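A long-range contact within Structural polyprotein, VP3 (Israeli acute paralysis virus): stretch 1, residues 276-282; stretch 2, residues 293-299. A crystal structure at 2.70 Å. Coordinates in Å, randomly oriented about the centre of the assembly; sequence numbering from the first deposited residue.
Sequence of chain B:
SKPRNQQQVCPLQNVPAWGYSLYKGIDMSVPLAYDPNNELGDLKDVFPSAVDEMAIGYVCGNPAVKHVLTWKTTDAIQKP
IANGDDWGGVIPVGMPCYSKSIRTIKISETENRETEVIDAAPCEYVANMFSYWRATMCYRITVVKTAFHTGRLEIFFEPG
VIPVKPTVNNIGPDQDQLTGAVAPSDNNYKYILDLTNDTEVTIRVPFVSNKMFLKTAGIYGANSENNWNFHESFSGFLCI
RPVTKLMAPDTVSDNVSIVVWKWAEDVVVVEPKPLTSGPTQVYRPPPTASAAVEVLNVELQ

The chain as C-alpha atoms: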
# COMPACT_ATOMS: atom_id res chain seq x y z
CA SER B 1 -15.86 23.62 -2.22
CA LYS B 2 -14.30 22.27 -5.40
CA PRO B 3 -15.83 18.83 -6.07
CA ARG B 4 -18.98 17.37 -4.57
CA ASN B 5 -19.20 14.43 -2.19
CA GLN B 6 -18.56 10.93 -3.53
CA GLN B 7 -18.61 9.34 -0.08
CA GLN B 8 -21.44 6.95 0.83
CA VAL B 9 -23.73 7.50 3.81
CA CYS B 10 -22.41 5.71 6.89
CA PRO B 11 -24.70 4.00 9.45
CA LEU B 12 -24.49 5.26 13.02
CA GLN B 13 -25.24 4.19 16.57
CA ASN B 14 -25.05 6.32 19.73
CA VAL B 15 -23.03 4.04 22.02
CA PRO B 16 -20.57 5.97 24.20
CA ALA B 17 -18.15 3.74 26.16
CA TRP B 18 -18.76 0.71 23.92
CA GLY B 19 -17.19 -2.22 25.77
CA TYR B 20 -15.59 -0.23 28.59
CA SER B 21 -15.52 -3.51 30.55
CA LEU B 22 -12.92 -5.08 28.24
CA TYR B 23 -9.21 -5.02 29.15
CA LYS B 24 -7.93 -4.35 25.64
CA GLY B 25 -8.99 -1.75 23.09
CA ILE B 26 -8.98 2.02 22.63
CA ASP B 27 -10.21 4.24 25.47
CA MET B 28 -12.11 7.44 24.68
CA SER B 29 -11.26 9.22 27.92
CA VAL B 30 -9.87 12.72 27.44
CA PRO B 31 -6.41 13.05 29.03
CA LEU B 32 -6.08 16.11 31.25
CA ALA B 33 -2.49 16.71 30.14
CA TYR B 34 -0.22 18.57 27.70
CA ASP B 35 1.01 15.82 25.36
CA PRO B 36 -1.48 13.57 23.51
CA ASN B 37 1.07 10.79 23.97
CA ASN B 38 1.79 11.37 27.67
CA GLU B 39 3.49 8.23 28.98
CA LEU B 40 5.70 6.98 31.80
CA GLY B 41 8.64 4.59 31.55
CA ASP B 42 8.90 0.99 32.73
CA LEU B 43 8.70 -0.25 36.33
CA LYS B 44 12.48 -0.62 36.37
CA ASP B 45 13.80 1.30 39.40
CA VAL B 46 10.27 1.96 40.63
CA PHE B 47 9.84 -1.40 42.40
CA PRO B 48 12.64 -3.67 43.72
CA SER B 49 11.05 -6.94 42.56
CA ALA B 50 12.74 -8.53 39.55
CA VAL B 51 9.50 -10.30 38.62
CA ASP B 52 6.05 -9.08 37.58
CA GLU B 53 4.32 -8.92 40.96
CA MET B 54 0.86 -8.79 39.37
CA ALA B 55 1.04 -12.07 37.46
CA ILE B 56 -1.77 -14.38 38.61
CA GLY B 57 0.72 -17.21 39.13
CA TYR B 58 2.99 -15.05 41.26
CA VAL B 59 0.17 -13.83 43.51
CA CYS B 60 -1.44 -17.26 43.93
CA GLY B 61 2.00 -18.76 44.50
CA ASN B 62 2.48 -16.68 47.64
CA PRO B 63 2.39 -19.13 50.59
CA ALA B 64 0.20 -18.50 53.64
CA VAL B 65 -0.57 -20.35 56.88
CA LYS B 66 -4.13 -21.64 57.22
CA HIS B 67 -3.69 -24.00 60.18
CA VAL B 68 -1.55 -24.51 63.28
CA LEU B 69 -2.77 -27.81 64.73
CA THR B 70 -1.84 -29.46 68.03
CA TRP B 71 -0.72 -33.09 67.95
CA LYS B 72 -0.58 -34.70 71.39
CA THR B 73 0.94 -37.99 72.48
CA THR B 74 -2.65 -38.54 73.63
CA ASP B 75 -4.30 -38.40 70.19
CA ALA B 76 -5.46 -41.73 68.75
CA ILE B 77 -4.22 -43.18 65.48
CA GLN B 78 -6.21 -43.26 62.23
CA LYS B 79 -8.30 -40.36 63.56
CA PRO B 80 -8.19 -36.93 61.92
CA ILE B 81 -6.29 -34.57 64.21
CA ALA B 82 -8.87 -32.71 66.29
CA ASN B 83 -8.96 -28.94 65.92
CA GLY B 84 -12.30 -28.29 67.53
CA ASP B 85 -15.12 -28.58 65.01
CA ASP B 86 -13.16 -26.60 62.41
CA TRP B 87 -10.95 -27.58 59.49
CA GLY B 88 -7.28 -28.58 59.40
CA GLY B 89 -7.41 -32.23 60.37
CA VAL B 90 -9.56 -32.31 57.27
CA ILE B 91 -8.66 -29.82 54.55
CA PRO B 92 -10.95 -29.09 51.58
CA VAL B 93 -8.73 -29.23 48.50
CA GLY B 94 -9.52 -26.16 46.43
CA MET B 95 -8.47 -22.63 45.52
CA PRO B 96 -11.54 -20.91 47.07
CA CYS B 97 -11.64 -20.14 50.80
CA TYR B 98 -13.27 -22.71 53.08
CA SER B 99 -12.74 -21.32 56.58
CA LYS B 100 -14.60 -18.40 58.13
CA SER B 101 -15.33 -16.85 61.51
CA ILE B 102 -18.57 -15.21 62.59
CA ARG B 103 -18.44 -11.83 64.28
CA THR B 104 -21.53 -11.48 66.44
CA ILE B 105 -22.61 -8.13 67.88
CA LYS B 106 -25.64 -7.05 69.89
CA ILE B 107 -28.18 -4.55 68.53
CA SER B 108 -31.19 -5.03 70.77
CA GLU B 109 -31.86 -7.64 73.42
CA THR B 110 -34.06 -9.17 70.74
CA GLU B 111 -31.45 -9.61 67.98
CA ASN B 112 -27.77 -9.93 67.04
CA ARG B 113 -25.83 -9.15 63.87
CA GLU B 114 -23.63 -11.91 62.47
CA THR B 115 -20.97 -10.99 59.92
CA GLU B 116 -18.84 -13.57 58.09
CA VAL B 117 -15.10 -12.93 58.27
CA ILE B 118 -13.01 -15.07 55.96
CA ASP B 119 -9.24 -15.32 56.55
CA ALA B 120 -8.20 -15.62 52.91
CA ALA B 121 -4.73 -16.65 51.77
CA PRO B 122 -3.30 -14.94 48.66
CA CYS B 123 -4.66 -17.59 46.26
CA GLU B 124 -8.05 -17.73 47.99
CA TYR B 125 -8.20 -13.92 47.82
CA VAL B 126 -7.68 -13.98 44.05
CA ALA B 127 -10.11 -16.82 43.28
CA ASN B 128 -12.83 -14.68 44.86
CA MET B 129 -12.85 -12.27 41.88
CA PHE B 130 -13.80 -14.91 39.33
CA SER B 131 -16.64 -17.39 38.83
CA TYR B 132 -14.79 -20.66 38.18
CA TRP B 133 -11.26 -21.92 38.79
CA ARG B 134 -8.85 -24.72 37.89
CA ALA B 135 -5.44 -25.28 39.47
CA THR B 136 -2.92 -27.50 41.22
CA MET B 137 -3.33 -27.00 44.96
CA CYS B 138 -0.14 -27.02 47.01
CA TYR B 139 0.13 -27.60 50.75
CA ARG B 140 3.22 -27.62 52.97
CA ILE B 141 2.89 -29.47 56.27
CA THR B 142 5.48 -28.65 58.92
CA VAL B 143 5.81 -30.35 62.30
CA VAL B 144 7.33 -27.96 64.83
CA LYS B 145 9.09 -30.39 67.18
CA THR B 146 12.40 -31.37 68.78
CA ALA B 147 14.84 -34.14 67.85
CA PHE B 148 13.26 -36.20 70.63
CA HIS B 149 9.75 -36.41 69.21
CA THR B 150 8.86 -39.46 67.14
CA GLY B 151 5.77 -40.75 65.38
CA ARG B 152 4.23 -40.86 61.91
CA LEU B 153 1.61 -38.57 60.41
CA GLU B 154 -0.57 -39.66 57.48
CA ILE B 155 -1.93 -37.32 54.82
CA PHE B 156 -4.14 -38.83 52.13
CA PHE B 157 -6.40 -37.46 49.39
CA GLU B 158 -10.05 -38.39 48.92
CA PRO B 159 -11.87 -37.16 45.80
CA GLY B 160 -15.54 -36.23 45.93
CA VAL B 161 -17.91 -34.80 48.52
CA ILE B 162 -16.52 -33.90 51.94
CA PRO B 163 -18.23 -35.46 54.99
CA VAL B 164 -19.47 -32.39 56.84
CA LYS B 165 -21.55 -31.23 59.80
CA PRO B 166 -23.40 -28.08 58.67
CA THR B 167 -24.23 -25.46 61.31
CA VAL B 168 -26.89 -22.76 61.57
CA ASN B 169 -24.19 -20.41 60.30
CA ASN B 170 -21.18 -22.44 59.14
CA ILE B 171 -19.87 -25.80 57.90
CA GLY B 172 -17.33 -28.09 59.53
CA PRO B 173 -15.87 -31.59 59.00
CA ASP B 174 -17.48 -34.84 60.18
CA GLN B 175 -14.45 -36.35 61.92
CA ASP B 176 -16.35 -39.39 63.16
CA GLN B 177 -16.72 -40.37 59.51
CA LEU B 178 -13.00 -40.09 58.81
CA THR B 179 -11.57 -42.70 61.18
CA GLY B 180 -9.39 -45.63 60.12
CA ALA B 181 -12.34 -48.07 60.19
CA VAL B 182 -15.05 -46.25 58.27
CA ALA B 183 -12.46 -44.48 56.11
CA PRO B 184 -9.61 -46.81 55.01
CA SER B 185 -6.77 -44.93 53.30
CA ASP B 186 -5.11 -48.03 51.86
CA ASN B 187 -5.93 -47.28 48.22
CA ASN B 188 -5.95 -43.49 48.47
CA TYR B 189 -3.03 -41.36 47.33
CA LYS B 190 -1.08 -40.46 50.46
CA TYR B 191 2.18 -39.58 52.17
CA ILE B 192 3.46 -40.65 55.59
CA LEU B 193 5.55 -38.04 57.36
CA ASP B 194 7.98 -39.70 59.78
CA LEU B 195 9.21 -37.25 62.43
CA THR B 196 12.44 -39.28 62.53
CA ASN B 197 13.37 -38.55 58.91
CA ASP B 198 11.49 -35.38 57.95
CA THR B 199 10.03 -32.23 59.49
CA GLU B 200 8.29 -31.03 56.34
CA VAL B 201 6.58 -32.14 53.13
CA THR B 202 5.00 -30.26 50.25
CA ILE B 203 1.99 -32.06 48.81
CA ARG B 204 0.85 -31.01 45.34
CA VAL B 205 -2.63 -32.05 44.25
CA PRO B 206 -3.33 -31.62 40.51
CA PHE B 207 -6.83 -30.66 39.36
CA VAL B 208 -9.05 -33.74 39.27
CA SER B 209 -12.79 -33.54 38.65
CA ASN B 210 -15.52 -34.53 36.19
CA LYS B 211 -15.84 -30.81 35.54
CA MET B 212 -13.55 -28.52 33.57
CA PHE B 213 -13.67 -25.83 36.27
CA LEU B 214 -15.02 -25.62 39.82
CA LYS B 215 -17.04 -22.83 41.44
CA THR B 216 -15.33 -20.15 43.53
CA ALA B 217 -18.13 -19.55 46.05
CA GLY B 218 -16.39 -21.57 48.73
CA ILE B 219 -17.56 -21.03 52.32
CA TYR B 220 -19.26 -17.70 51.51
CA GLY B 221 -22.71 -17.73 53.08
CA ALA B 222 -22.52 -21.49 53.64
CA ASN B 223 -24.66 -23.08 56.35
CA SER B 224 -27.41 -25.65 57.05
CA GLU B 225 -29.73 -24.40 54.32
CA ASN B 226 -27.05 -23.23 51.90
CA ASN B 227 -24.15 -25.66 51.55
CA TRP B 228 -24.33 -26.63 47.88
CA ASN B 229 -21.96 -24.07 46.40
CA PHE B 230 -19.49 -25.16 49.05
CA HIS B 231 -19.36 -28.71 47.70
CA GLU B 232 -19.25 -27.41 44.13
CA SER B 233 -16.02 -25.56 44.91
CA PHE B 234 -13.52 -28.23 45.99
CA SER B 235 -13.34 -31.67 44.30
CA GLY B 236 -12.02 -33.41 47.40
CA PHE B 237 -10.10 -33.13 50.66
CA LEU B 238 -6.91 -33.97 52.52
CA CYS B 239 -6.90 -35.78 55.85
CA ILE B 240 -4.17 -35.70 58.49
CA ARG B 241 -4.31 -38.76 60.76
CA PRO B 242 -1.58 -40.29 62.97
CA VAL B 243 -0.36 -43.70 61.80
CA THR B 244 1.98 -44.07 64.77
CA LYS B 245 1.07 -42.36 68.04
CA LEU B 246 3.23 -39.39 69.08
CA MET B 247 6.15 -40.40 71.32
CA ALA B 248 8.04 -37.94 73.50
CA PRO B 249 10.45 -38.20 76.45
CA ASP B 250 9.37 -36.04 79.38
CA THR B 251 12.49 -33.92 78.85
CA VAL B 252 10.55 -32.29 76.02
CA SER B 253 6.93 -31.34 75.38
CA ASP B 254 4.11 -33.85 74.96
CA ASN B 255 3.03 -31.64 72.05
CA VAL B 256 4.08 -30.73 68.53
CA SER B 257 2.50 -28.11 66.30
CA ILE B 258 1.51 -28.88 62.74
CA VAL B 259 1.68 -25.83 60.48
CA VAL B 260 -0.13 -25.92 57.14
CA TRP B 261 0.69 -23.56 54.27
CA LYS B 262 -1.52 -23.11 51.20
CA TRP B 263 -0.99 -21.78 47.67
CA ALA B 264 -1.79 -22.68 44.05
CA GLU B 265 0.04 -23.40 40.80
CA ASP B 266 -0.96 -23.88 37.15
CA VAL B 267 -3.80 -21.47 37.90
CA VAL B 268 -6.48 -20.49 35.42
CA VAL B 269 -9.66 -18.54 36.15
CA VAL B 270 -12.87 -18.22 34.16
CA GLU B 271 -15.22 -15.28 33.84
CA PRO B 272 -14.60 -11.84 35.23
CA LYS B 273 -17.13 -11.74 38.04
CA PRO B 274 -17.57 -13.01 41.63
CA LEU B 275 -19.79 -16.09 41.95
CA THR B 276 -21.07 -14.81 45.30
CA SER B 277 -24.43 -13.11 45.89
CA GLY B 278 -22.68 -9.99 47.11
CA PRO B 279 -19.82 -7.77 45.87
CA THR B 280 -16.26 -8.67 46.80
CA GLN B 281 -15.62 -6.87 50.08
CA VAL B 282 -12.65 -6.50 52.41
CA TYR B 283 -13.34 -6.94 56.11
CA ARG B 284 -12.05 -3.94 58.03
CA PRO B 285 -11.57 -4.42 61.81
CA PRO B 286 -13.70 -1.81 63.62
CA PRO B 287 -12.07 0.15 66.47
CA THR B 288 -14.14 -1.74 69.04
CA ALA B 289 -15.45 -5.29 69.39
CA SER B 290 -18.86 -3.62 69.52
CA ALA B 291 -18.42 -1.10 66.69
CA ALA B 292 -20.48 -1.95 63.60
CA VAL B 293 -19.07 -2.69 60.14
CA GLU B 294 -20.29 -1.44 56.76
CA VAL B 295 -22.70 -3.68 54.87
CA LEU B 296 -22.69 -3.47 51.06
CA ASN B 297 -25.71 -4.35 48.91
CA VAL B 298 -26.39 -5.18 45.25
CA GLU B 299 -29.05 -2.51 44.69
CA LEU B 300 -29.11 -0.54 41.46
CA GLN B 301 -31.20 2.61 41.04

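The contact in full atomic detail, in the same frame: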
# COMPACT_ATOMS: atom_id res chain seq x y z
N THR B 276 -20.30 -15.08 44.09
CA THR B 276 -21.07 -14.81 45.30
C THR B 276 -22.28 -13.92 45.05
O THR B 276 -22.37 -13.24 44.02
CB THR B 276 -20.19 -14.15 46.37
OG1 THR B 276 -19.65 -12.93 45.85
CG2 THR B 276 -19.04 -15.09 46.75
N SER B 277 -23.21 -13.91 46.00
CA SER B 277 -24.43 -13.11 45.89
C SER B 277 -24.17 -11.65 46.19
O SER B 277 -25.00 -10.79 45.90
CB SER B 277 -25.49 -13.64 46.86
OG SER B 277 -25.06 -13.52 48.20
N GLY B 278 -23.02 -11.36 46.79
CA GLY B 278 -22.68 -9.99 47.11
C GLY B 278 -21.39 -9.56 46.44
O GLY B 278 -20.69 -10.38 45.85
N PRO B 279 -21.05 -8.26 46.50
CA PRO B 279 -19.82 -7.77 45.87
C PRO B 279 -18.62 -8.23 46.68
O PRO B 279 -18.76 -8.53 47.87
CB PRO B 279 -19.98 -6.25 45.94
CG PRO B 279 -21.46 -6.04 46.05
CD PRO B 279 -21.86 -7.14 46.99
N THR B 280 -17.45 -8.29 46.06
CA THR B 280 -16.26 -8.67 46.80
C THR B 280 -16.07 -7.54 47.81
O THR B 280 -16.19 -6.37 47.45
CB THR B 280 -15.01 -8.76 45.90
OG1 THR B 280 -14.82 -7.52 45.21
CG2 THR B 280 -15.15 -9.89 44.90
N GLN B 281 -15.80 -7.88 49.06
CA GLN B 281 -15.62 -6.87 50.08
C GLN B 281 -14.54 -7.26 51.08
O GLN B 281 -14.45 -8.41 51.48
CB GLN B 281 -16.94 -6.61 50.82
CG GLN B 281 -16.80 -5.74 52.06
CD GLN B 281 -18.15 -5.37 52.66
OE1 GLN B 281 -19.04 -6.21 52.79
NE2 GLN B 281 -18.30 -4.10 53.03
N VAL B 282 -13.73 -6.28 51.46
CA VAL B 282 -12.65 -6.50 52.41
C VAL B 282 -13.12 -6.19 53.82
O VAL B 282 -13.64 -5.11 54.09
CB VAL B 282 -11.44 -5.61 52.09
CG1 VAL B 282 -10.35 -5.83 53.11
CG2 VAL B 282 -10.94 -5.90 50.68
N VAL B 293 -19.77 -2.74 61.42
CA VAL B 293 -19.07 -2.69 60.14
C VAL B 293 -20.02 -2.23 59.05
O VAL B 293 -21.24 -2.19 59.26
CB VAL B 293 -18.51 -4.08 59.74
CG1 VAL B 293 -17.41 -4.50 60.70
CG2 VAL B 293 -19.63 -5.10 59.74
N GLU B 294 -19.48 -1.88 57.89
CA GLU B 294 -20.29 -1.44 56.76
C GLU B 294 -20.80 -2.64 55.98
O GLU B 294 -20.06 -3.58 55.72
CB GLU B 294 -19.48 -0.52 55.83
CG GLU B 294 -20.18 -0.25 54.51
CD GLU B 294 -19.50 0.83 53.69
OE1 GLU B 294 -18.28 0.73 53.46
OE2 GLU B 294 -20.20 1.77 53.25
N VAL B 295 -22.08 -2.60 55.62
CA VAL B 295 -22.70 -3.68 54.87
C VAL B 295 -23.05 -3.21 53.45
O VAL B 295 -23.87 -2.31 53.28
CB VAL B 295 -23.98 -4.19 55.56
CG1 VAL B 295 -24.56 -5.38 54.80
CG2 VAL B 295 -23.67 -4.57 57.00
N LEU B 296 -22.44 -3.83 52.45
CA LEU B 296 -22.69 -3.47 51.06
C LEU B 296 -23.85 -4.28 50.48
O LEU B 296 -24.08 -5.42 50.89
CB LEU B 296 -21.44 -3.70 50.21
CG LEU B 296 -20.16 -2.99 50.63
CD1 LEU B 296 -19.06 -3.32 49.63
CD2 LEU B 296 -20.39 -1.49 50.70
N ASN B 297 -24.57 -3.69 49.54
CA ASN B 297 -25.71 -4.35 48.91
C ASN B 297 -25.50 -4.44 47.40
O ASN B 297 -24.48 -3.98 46.87
CB ASN B 297 -27.00 -3.59 49.21
CG ASN B 297 -26.96 -2.14 48.77
OD1 ASN B 297 -26.88 -1.85 47.57
ND2 ASN B 297 -27.00 -1.23 49.72
N VAL B 298 -26.46 -5.04 46.70
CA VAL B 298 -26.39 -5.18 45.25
C VAL B 298 -27.56 -4.44 44.60
O VAL B 298 -28.09 -4.88 43.58
CB VAL B 298 -26.44 -6.67 44.84
CG1 VAL B 298 -25.19 -7.38 45.33
CG2 VAL B 298 -27.68 -7.34 45.41
N GLU B 299 -27.94 -3.31 45.19
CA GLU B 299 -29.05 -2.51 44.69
C GLU B 299 -28.63 -1.50 43.63
O GLU B 299 -27.67 -0.75 43.81
CB GLU B 299 -29.71 -1.73 45.83
CG GLU B 299 -30.23 -2.55 46.99
CD GLU B 299 -30.77 -1.67 48.11
OE1 GLU B 299 -31.15 -2.21 49.17
OE2 GLU B 299 -30.80 -0.44 47.93

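Two irregular segments of a chain can hold together without the ladder of backbone hydrogen bonds that joins β-strands, provided that a few side chains reach across the gap. The pairing of residues 276-282 with 293-299 in VP3 of Israeli acute paralysis virus is a compact example. The touching parts run in roughly opposed directions, 143° apart end to end, and the closest CA pair, Gly-278 CA to Val-298 CA, is 6.4 Å apart. No backbone-to-backbone hydrogen bond links them, and the contact buries a modest 298 Å² in total.

Stretch 1 begins with a residue that does not touch its partner. Thr-276 instead serves its own segment: its OG1 donates a hydrogen bond to Gly-278 O at 2.8 Å, a short local link that ties together the backbone on which the first contacts are made. Ser-277 contributes through its main chain, for its carbonyl O lies 3.5 Å from Val-298 CG1, whereas its side chain comes no nearer to the other stretch than 6.5 Å, from Ser-277 CB to Val-298 CG1. The same methyl lies over the next residue, with Gly-278 CA 4.0 Å from Val-298 CG1.

Pro-279 supplies the apolar part of the contact. Its CA-to-CB bond points toward stretch 2, and that of Val-298 points toward stretch 1; Pro-279 CD meets Val-298 CG1 at 3.7 Å, a van der Waals distance. One methyl of Val-298 thus touches three consecutive residues of stretch 1. Further round the proline ring, Pro-279 CG rests 3.7 Å from Asn-297 O. The side chain of Asn-297 itself is turned to local use, its OD1 accepting a hydrogen bond from Glu-299 N at 3.0 Å.

Thr-280 points away and makes no contact, so the alternation brings the next inward side chain at Gln-281. With chi1 and chi2 both t, this chain is extended and carries its amide across to the other backbone. There Gln-281 NE2 donates to Glu-294 O at 3.3 Å, the one hydrogen bond between the stretches; its N-H...O angle of 136° departs well from linearity. The amide also packs closely against a hydrocarbon neighbour, with Gln-281 NE2 only 3.2 Å from Leu-296 CG. Leu-296, like Gln-281, points toward its partner, and these two residues have the largest areas covered in the contact, 67 and 70 Å². Val-282 then lies out of reach.

The general lesson is economical: a proline and a valine in apolar contact, and a glutamine reaching a carbonyl, can join two loops whose backbones remain apart.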